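Local coordinates for TRAS1 ORF2p (Bombyx mori, PDB 1WDU), which probably nicks telomeric repeat DNA through this N-terminal endonuclease domain, so that the retrotransposon can insert at chromosome ends, at residues 19-30 against 231-242. The protein carries 1 engineered substitution. Numbering follows the deposited sequence.
Sequences PYRVLQANLQRK and SSDHNGMVFNIR. With PO4 (phosphate ion), chain C.
Two neighbouring inner strands of the four-layered alpha/beta sandwich, 20-26 and 237-241, pair antiparallel here and run toward a bound phosphate ion, probably from the crystallisation liquor, at a place consistent with that of a DNA phosphate in DNase I-like endonucleases. Tyr20, Val22 and Gln24 form the hydrogen-bonded pairs with Ile241, Phe239 and Met237 respectively, two backbone bonds each; Val22 N to Phe239 O, 2.8 Å, is nearly straight at 170°. Branched Val22 suits the face it shares with Phe239 and Ile241: its CB sits 3.8 Å from the centroid of the Phe239 ring, over the face, while CG2 meets Ile241 CD1. On the face of Leu23 and Val238, also buried there, Leu23 CD2 packs against Val238 CG1 at 3.8 Å.

Past the pairing, water 1 accepts from Asn26 N and bonds weakly to Asn235 O. With CG anti to the backbone N (chi1 177°), the short, flat Asn26 amide stacks over the His234 ring, planes 14° apart, while its OD1 turns back to accept from Gln28 N at 2.9 Å, an Asx turn. Imidazole can donate in its own plane, and His234 NE2 gives a hydrogen bond to phosphate O2 at 2.8 Å; Tyr123 also binds this ion. Strand 48-52 flanks 20-26, strand 220-225 flanks 237-241, and helix 31-44 covers apolar Leu23.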
ATOM      1  N   PRO A  19      11.279  -6.275  14.108  1.00 57.35           N
ATOM      2  CA  PRO A  19      10.342  -5.459  13.331  1.00 55.45           C
ATOM      3  C   PRO A  19       9.846  -6.103  12.039  1.00 53.84           C
ATOM      4  O   PRO A  19      10.636  -6.648  11.267  1.00 54.93           O
ATOM      5  CB  PRO A  19      11.155  -4.206  13.046  1.00 55.22           C
ATOM      6  CG  PRO A  19      12.506  -4.785  12.767  1.00 55.80           C
ATOM      7  CD  PRO A  19      12.666  -5.822  13.875  1.00 56.97           C
ATOM      8  N   TYR A  20       8.539  -6.041  11.809  1.00 51.15           N
ATOM      9  CA  TYR A  20       7.965  -6.570  10.578  1.00 47.54           C
ATOM     10  C   TYR A  20       8.095  -5.467   9.534  1.00 45.11           C
ATOM     11  O   TYR A  20       7.368  -4.481   9.583  1.00 45.54           O
ATOM     12  CB  TYR A  20       6.489  -6.912  10.760  1.00 47.50           C
ATOM     13  CG  TYR A  20       6.244  -8.203  11.492  1.00 49.33           C
ATOM     14  CD1 TYR A  20       6.219  -8.247  12.885  1.00 50.31           C
ATOM     15  CD2 TYR A  20       6.065  -9.396  10.788  1.00 50.46           C
ATOM     16  CE1 TYR A  20       6.021  -9.452  13.561  1.00 51.86           C
ATOM     17  CE2 TYR A  20       5.870 -10.601  11.449  1.00 51.41           C
ATOM     18  CZ  TYR A  20       5.850 -10.624  12.834  1.00 52.27           C
ATOM     19  OH  TYR A  20       5.666 -11.821  13.488  1.00 53.46           O
ATOM     20  N   ARG A  21       9.026  -5.623   8.602  1.00 42.43           N
ATOM     21  CA  ARG A  21       9.225  -4.613   7.572  1.00 40.81           C
ATOM     22  C   ARG A  21       8.236  -4.757   6.416  1.00 38.01           C
ATOM     23  O   ARG A  21       7.968  -5.865   5.938  1.00 34.76           O
ATOM     24  CB  ARG A  21      10.657  -4.677   7.037  1.00 44.27           C
ATOM     25  CG  ARG A  21      11.723  -4.452   8.093  1.00 49.36           C
ATOM     26  CD  ARG A  21      13.102  -4.291   7.463  1.00 53.33           C
ATOM     27  NE  ARG A  21      14.124  -3.961   8.456  1.00 56.58           N
ATOM     28  CZ  ARG A  21      14.545  -4.793   9.404  1.00 59.11           C
ATOM     29  NH1 ARG A  21      14.035  -6.018   9.494  1.00 59.92           N
ATOM     30  NH2 ARG A  21      15.478  -4.402  10.263  1.00 59.09           N
ATOM     31  N   VAL A  22       7.698  -3.626   5.972  1.00 34.88           N
ATOM     32  CA  VAL A  22       6.740  -3.616   4.871  1.00 32.52           C
ATOM     33  C   VAL A  22       7.243  -2.820   3.665  1.00 32.17           C
ATOM     34  O   VAL A  22       7.775  -1.718   3.814  1.00 30.26           O
ATOM     35  CB  VAL A  22       5.393  -2.991   5.310  1.00 31.75           C
ATOM     36  CG1 VAL A  22       4.407  -2.990   4.132  1.00 31.43           C
ATOM     37  CG2 VAL A  22       4.818  -3.755   6.497  1.00 31.51           C
ATOM     38  N   LEU A  23       7.056  -3.375   2.469  1.00 32.27           N
ATOM     39  CA  LEU A  23       7.452  -2.687   1.238  1.00 32.54           C
ATOM     40  C   LEU A  23       6.198  -2.208   0.488  1.00 31.33           C
ATOM     41  O   LEU A  23       5.208  -2.927   0.416  1.00 33.05           O
ATOM     42  CB  LEU A  23       8.248  -3.632   0.323  1.00 31.27           C
ATOM     43  CG  LEU A  23       9.499  -4.327   0.880  1.00 33.20           C
ATOM     44  CD1 LEU A  23      10.100  -5.205  -0.209  1.00 29.69           C
ATOM     45  CD2 LEU A  23      10.518  -3.291   1.362  1.00 29.94           C
ATOM     46  N   GLN A  24       6.229  -0.995  -0.052  1.00 30.19           N
ATOM     47  CA  GLN A  24       5.093  -0.482  -0.818  1.00 29.50           C
ATOM     48  C   GLN A  24       5.631  -0.067  -2.184  1.00 29.62           C
ATOM     49  O   GLN A  24       6.529   0.764  -2.263  1.00 30.38           O
ATOM     50  CB  GLN A  24       4.449   0.733  -0.133  1.00 28.07           C
ATOM     51  CG  GLN A  24       3.174   1.231  -0.840  1.00 25.37           C
ATOM     52  CD  GLN A  24       2.551   2.439  -0.156  1.00 24.29           C
ATOM     53  OE1 GLN A  24       2.285   2.409   1.044  1.00 23.40           O
ATOM     54  NE2 GLN A  24       2.310   3.512  -0.922  1.00 21.72           N
ATOM     55  N   ALA A  25       5.087  -0.635  -3.258  1.00 30.68           N
ATOM     56  CA  ALA A  25       5.578  -0.293  -4.588  1.00 31.83           C
ATOM     57  C   ALA A  25       4.623  -0.566  -5.737  1.00 31.97           C
ATOM     58  O   ALA A  25       3.912  -1.574  -5.758  1.00 31.84           O
ATOM     59  CB  ALA A  25       6.898  -1.022  -4.851  1.00 31.37           C
ATOM     60  N   ASN A  26       4.630   0.357  -6.691  1.00 31.82           N
ATOM     61  CA  ASN A  26       3.830   0.252  -7.895  1.00 33.35           C
ATOM     62  C   ASN A  26       4.815  -0.228  -8.953  1.00 34.16           C
ATOM     63  O   ASN A  26       5.661   0.528  -9.417  1.00 33.99           O
ATOM     64  CB  ASN A  26       3.259   1.612  -8.300  1.00 32.71           C
ATOM     65  CG  ASN A  26       2.480   1.546  -9.607  1.00 34.23           C
ATOM     66  OD1 ASN A  26       2.674   0.626 -10.406  1.00 35.71           O
ATOM     67  ND2 ASN A  26       1.605   2.520  -9.835  1.00 31.90           N
ATOM     68  N   LEU A  27       4.694  -1.496  -9.315  1.00 37.33           N
ATOM     69  CA  LEU A  27       5.559  -2.150 -10.285  1.00 38.11           C
ATOM     70  C   LEU A  27       5.302  -1.811 -11.744  1.00 41.03           C
ATOM     71  O   LEU A  27       6.148  -2.080 -12.606  1.00 39.69           O
ATOM     72  CB  LEU A  27       5.446  -3.658 -10.095  1.00 37.59           C
ATOM     73  CG  LEU A  27       6.244  -4.285  -8.948  1.00 37.01           C
ATOM     74  CD1 LEU A  27       6.603  -3.249  -7.900  1.00 35.71           C
ATOM     75  CD2 LEU A  27       5.433  -5.436  -8.357  1.00 35.54           C
ATOM     76  N   GLN A  28       4.134  -1.238 -12.019  1.00 44.48           N
ATOM     77  CA  GLN A  28       3.744  -0.863 -13.377  1.00 47.90           C
ATOM     78  C   GLN A  28       3.726  -2.010 -14.391  1.00 48.90           C
ATOM     79  O   GLN A  28       3.958  -1.797 -15.578  1.00 49.39           O
ATOM     80  CB  GLN A  28       4.640   0.267 -13.891  1.00 49.48           C
ATOM     81  CG  GLN A  28       4.297   1.619 -13.281  1.00 53.75           C
ATOM     82  CD  GLN A  28       4.941   2.787 -14.007  1.00 55.88           C
ATOM     83  OE1 GLN A  28       4.531   3.938 -13.833  1.00 57.93           O
ATOM     84  NE2 GLN A  28       5.957   2.502 -14.816  1.00 55.97           N
ATOM     85  N   ARG A  29       3.442  -3.220 -13.920  1.00 51.01           N
ATOM     86  CA  ARG A  29       3.380  -4.396 -14.784  1.00 53.54           C
ATOM     87  C   ARG A  29       4.723  -4.793 -15.396  1.00 54.11           C
ATOM     88  O   ARG A  29       4.760  -5.563 -16.356  1.00 54.23           O
ATOM     89  CB  ARG A  29       2.373  -4.176 -15.921  1.00 56.48           C
ATOM     90  CG  ARG A  29       0.975  -3.769 -15.482  1.00 59.95           C
ATOM     91  CD  ARG A  29      -0.008  -3.944 -16.627  1.00 64.34           C
ATOM     92  NE  ARG A  29      -1.300  -3.314 -16.366  1.00 68.29           N
ATOM     93  CZ  ARG A  29      -1.491  -1.998 -16.317  1.00 71.10           C
ATOM     94  NH1 ARG A  29      -0.470  -1.169 -16.511  1.00 71.68           N
ATOM     95  NH2 ARG A  29      -2.702  -1.508 -16.078  1.00 72.10           N
ATOM     96  N   LYS A  30       5.820  -4.269 -14.855  1.00 54.33           N
ATOM     97  CA  LYS A  30       7.148  -4.592 -15.374  1.00 55.15           C
ATOM     98  C   LYS A  30       7.707  -5.894 -14.796  1.00 55.23           C
ATOM     99  O   LYS A  30       7.943  -5.996 -13.588  1.00 55.71           O
ATOM    100  CB  LYS A  30       8.132  -3.453 -15.079  1.00 56.29           C
ATOM    101  CG  LYS A  30       7.903  -2.176 -15.871  1.00 57.88           C
ATOM    102  CD  LYS A  30       8.996  -1.154 -15.562  1.00 59.39           C
ATOM    103  CE  LYS A  30       8.868   0.105 -16.420  1.00 60.77           C
ATOM    104  NZ  LYS A  30       9.954   1.104 -16.147  1.00 58.60           N
ATOM    105  N   SER A 231      12.487   0.062 -10.545  1.00 82.83           N
ATOM    106  CA  SER A 231      12.803   0.811 -11.755  1.00 81.19           C
ATOM    107  C   SER A 231      11.588   0.778 -12.681  1.00 79.71           C
ATOM    108  O   SER A 231      11.578   0.062 -13.686  1.00 79.26           O
ATOM    109  CB  SER A 231      14.003   0.188 -12.469  1.00 81.26           C
ATOM    110  OG  SER A 231      13.667  -1.080 -13.010  1.00 82.02           O
ATOM    111  N   SER A 232      10.564   1.549 -12.330  1.00 77.32           N
ATOM    112  CA  SER A 232       9.345   1.609 -13.124  1.00 74.54           C
ATOM    113  C   SER A 232       8.657   2.953 -12.909  1.00 73.17           C
ATOM    114  O   SER A 232       7.461   3.012 -12.616  1.00 74.87           O
ATOM    115  CB  SER A 232       8.394   0.468 -12.732  1.00 73.77           C
ATOM    116  OG  SER A 232       7.880   0.637 -11.420  1.00 71.22           O
ATOM    117  N   ASP A 233       9.425   4.030 -13.048  1.00 70.23           N
ATOM    118  CA  ASP A 233       8.908   5.386 -12.870  1.00 67.23           C
ATOM    119  C   ASP A 233       8.423   5.649 -11.450  1.00 64.56           C
ATOM    120  O   ASP A 233       8.312   6.801 -11.033  1.00 65.27           O
ATOM    121  CB  ASP A 233       7.767   5.662 -13.853  1.00 67.46           C
ATOM    122  CG  ASP A 233       8.249   5.824 -15.279  1.00 67.69           C
ATOM    123  OD1 ASP A 233       7.402   6.095 -16.158  1.00 67.74           O
ATOM    124  OD2 ASP A 233       9.470   5.683 -15.521  1.00 67.42           O
ATOM    125  N   HIS A 234       8.125   4.581 -10.719  1.00 60.72           N
ATOM    126  CA  HIS A 234       7.658   4.696  -9.345  1.00 56.33           C
ATOM    127  C   HIS A 234       8.751   4.248  -8.391  1.00 53.62           C
ATOM    128  O   HIS A 234       9.454   3.276  -8.658  1.00 52.06           O
ATOM    129  CB  HIS A 234       6.410   3.828  -9.130  1.00 55.45           C
ATOM    130  CG  HIS A 234       5.133   4.484  -9.555  1.00 54.47           C
ATOM    131  ND1 HIS A 234       4.537   5.492  -8.827  1.00 55.09           N
ATOM    132  CD2 HIS A 234       4.338   4.278 -10.632  1.00 54.46           C
ATOM    133  CE1 HIS A 234       3.431   5.878  -9.437  1.00 54.25           C
ATOM    134  NE2 HIS A 234       3.287   5.157 -10.535  1.00 53.21           N
ATOM    135  N   ASN A 235       8.895   4.967  -7.284  1.00 51.24           N
ATOM    136  CA  ASN A 235       9.891   4.620  -6.284  1.00 49.58           C
ATOM    137  C   ASN A 235       9.255   3.834  -5.147  1.00 47.96           C
ATOM    138  O   ASN A 235       8.189   4.199  -4.638  1.00 46.68           O
ATOM    139  CB  ASN A 235      10.557   5.875  -5.721  1.00 50.51           C
ATOM    140  CG  ASN A 235      11.413   6.582  -6.746  1.00 52.62           C
ATOM    141  OD1 ASN A 235      11.899   5.963  -7.696  1.00 53.00           O
ATOM    142  ND2 ASN A 235      11.616   7.879  -6.555  1.00 52.04           N
ATOM    143  N   GLY A 236       9.908   2.747  -4.756  1.00 45.18           N
ATOM    144  CA  GLY A 236       9.391   1.940  -3.671  1.00 42.46           C
ATOM    145  C   GLY A 236       9.481   2.680  -2.345  1.00 41.80           C
ATOM    146  O   GLY A 236      10.220   3.665  -2.210  1.00 39.26           O
ATOM    147  N   MET A 237       8.703   2.213  -1.371  1.00 38.58           N
ATOM    148  CA  MET A 237       8.687   2.800  -0.042  1.00 36.12           C
ATOM    149  C   MET A 237       8.826   1.690   0.983  1.00 34.57           C
ATOM    150  O   MET A 237       8.606   0.510   0.672  1.00 33.34           O
ATOM    151  CB  MET A 237       7.394   3.580   0.177  1.00 35.57           C
ATOM    152  CG  MET A 237       7.381   4.888  -0.578  1.00 36.66           C
ATOM    153  SD  MET A 237       5.732   5.444  -1.039  1.00 36.75           S
ATOM    154  CE  MET A 237       5.450   4.427  -2.511  1.00 33.49           C
ATOM    155  N   VAL A 238       9.202   2.069   2.200  1.00 31.78           N
ATOM    156  CA  VAL A 238       9.406   1.098   3.254  1.00 32.48           C
ATOM    157  C   VAL A 238       9.088   1.668   4.633  1.00 31.75           C
ATOM    158  O   VAL A 238       9.251   2.862   4.878  1.00 33.00           O
ATOM    159  CB  VAL A 238      10.896   0.591   3.241  1.00 34.85           C
ATOM    160  CG1 VAL A 238      11.356   0.353   1.813  1.00 33.09           C
ATOM    161  CG2 VAL A 238      11.818   1.608   3.888  1.00 32.45           C
ATOM    162  N   PHE A 239       8.622   0.806   5.529  1.00 32.64           N
ATOM    163  CA  PHE A 239       8.316   1.202   6.896  1.00 31.61           C
ATOM    164  C   PHE A 239       8.216  -0.046   7.768  1.00 32.72           C
ATOM    165  O   PHE A 239       8.129  -1.153   7.253  1.00 30.77           O
ATOM    166  CB  PHE A 239       7.024   2.042   6.967  1.00 30.52           C
ATOM    167  CG  PHE A 239       5.773   1.299   6.607  1.00 29.00           C
ATOM    168  CD1 PHE A 239       5.317   1.269   5.288  1.00 27.42           C
ATOM    169  CD2 PHE A 239       5.032   0.641   7.593  1.00 28.53           C
ATOM    170  CE1 PHE A 239       4.136   0.593   4.957  1.00 26.35           C
ATOM    171  CE2 PHE A 239       3.849  -0.045   7.270  1.00 26.95           C
ATOM    172  CZ  PHE A 239       3.401  -0.068   5.952  1.00 25.02           C
ATOM    173  N   ASN A 240       8.231   0.134   9.086  1.00 36.10           N
ATOM    174  CA  ASN A 240       8.180  -1.003  10.005  1.00 38.48           C
ATOM    175  C   ASN A 240       6.975  -1.033  10.930  1.00 39.70           C
ATOM    176  O   ASN A 240       6.393   0.004  11.254  1.00 39.25           O
ATOM    177  CB  ASN A 240       9.428  -1.017  10.894  1.00 38.71           C
ATOM    178  CG  ASN A 240      10.699  -0.761  10.123  1.00 39.39           C
ATOM    179  OD1 ASN A 240      11.142  -1.597   9.331  1.00 40.17           O
ATOM    180  ND2 ASN A 240      11.297   0.407  10.345  1.00 37.69           N
ATOM    181  N   ILE A 241       6.618  -2.240  11.353  1.00 41.81           N
ATOM    182  CA  ILE A 241       5.532  -2.450  12.303  1.00 45.52           C
ATOM    183  C   ILE A 241       6.176  -3.180  13.484  1.00 49.36           C
ATOM    184  O   ILE A 241       6.652  -4.310  13.335  1.00 48.62           O
ATOM    185  CB  ILE A 241       4.412  -3.332  11.733  1.00 43.68           C
ATOM    186  CG1 ILE A 241       3.833  -2.699  10.466  1.00 41.42           C
ATOM    187  CG2 ILE A 241       3.315  -3.495  12.778  1.00 43.57           C
ATOM    188  CD1 ILE A 241       2.736  -3.519   9.817  1.00 37.75           C
ATOM    189  N   ARG A 242       6.209  -2.520  14.641  1.00 54.00           N
ATOM    190  CA  ARG A 242       6.815  -3.082  15.847  1.00 58.71           C
ATOM    191  C   ARG A 242       5.800  -3.376  16.947  1.00 60.86           C
ATOM    192  O   ARG A 242       4.787  -4.036  16.710  1.00 60.52           O
ATOM    193  CB  ARG A 242       7.873  -2.118  16.391  1.00 59.76           C
ATOM    194  CG  ARG A 242       9.070  -1.916  15.477  1.00 62.63           C
ATOM    195  CD  ARG A 242       9.922  -0.760  15.968  1.00 64.49           C
ATOM    196  NE  ARG A 242      11.026  -0.445  15.065  1.00 65.88           N
ATOM    197  CZ  ARG A 242      12.071  -1.238  14.854  1.00 66.97           C
ATOM    198  NH1 ARG A 242      12.160  -2.403  15.482  1.00 67.92           N
ATOM    199  NH2 ARG A 242      13.035  -0.860  14.023  1.00 67.06           N
TER
HETATM  200  P   PO4 C 249       0.283   4.518 -13.049  1.00 76.15           P
HETATM  201  O1  PO4 C 249      -0.333   4.917 -14.436  1.00 75.93           O
HETATM  202  O2  PO4 C 249       1.685   5.045 -12.835  1.00 75.78           O
HETATM  203  O3  PO4 C 249      -0.712   4.796 -11.910  1.00 75.48           O
HETATM  204  O4  PO4 C 249       0.389   2.982 -13.110  1.00 75.70           O
HETATM  205  O   HOH W   1       5.341   2.903  -5.737  1.00 33.19           O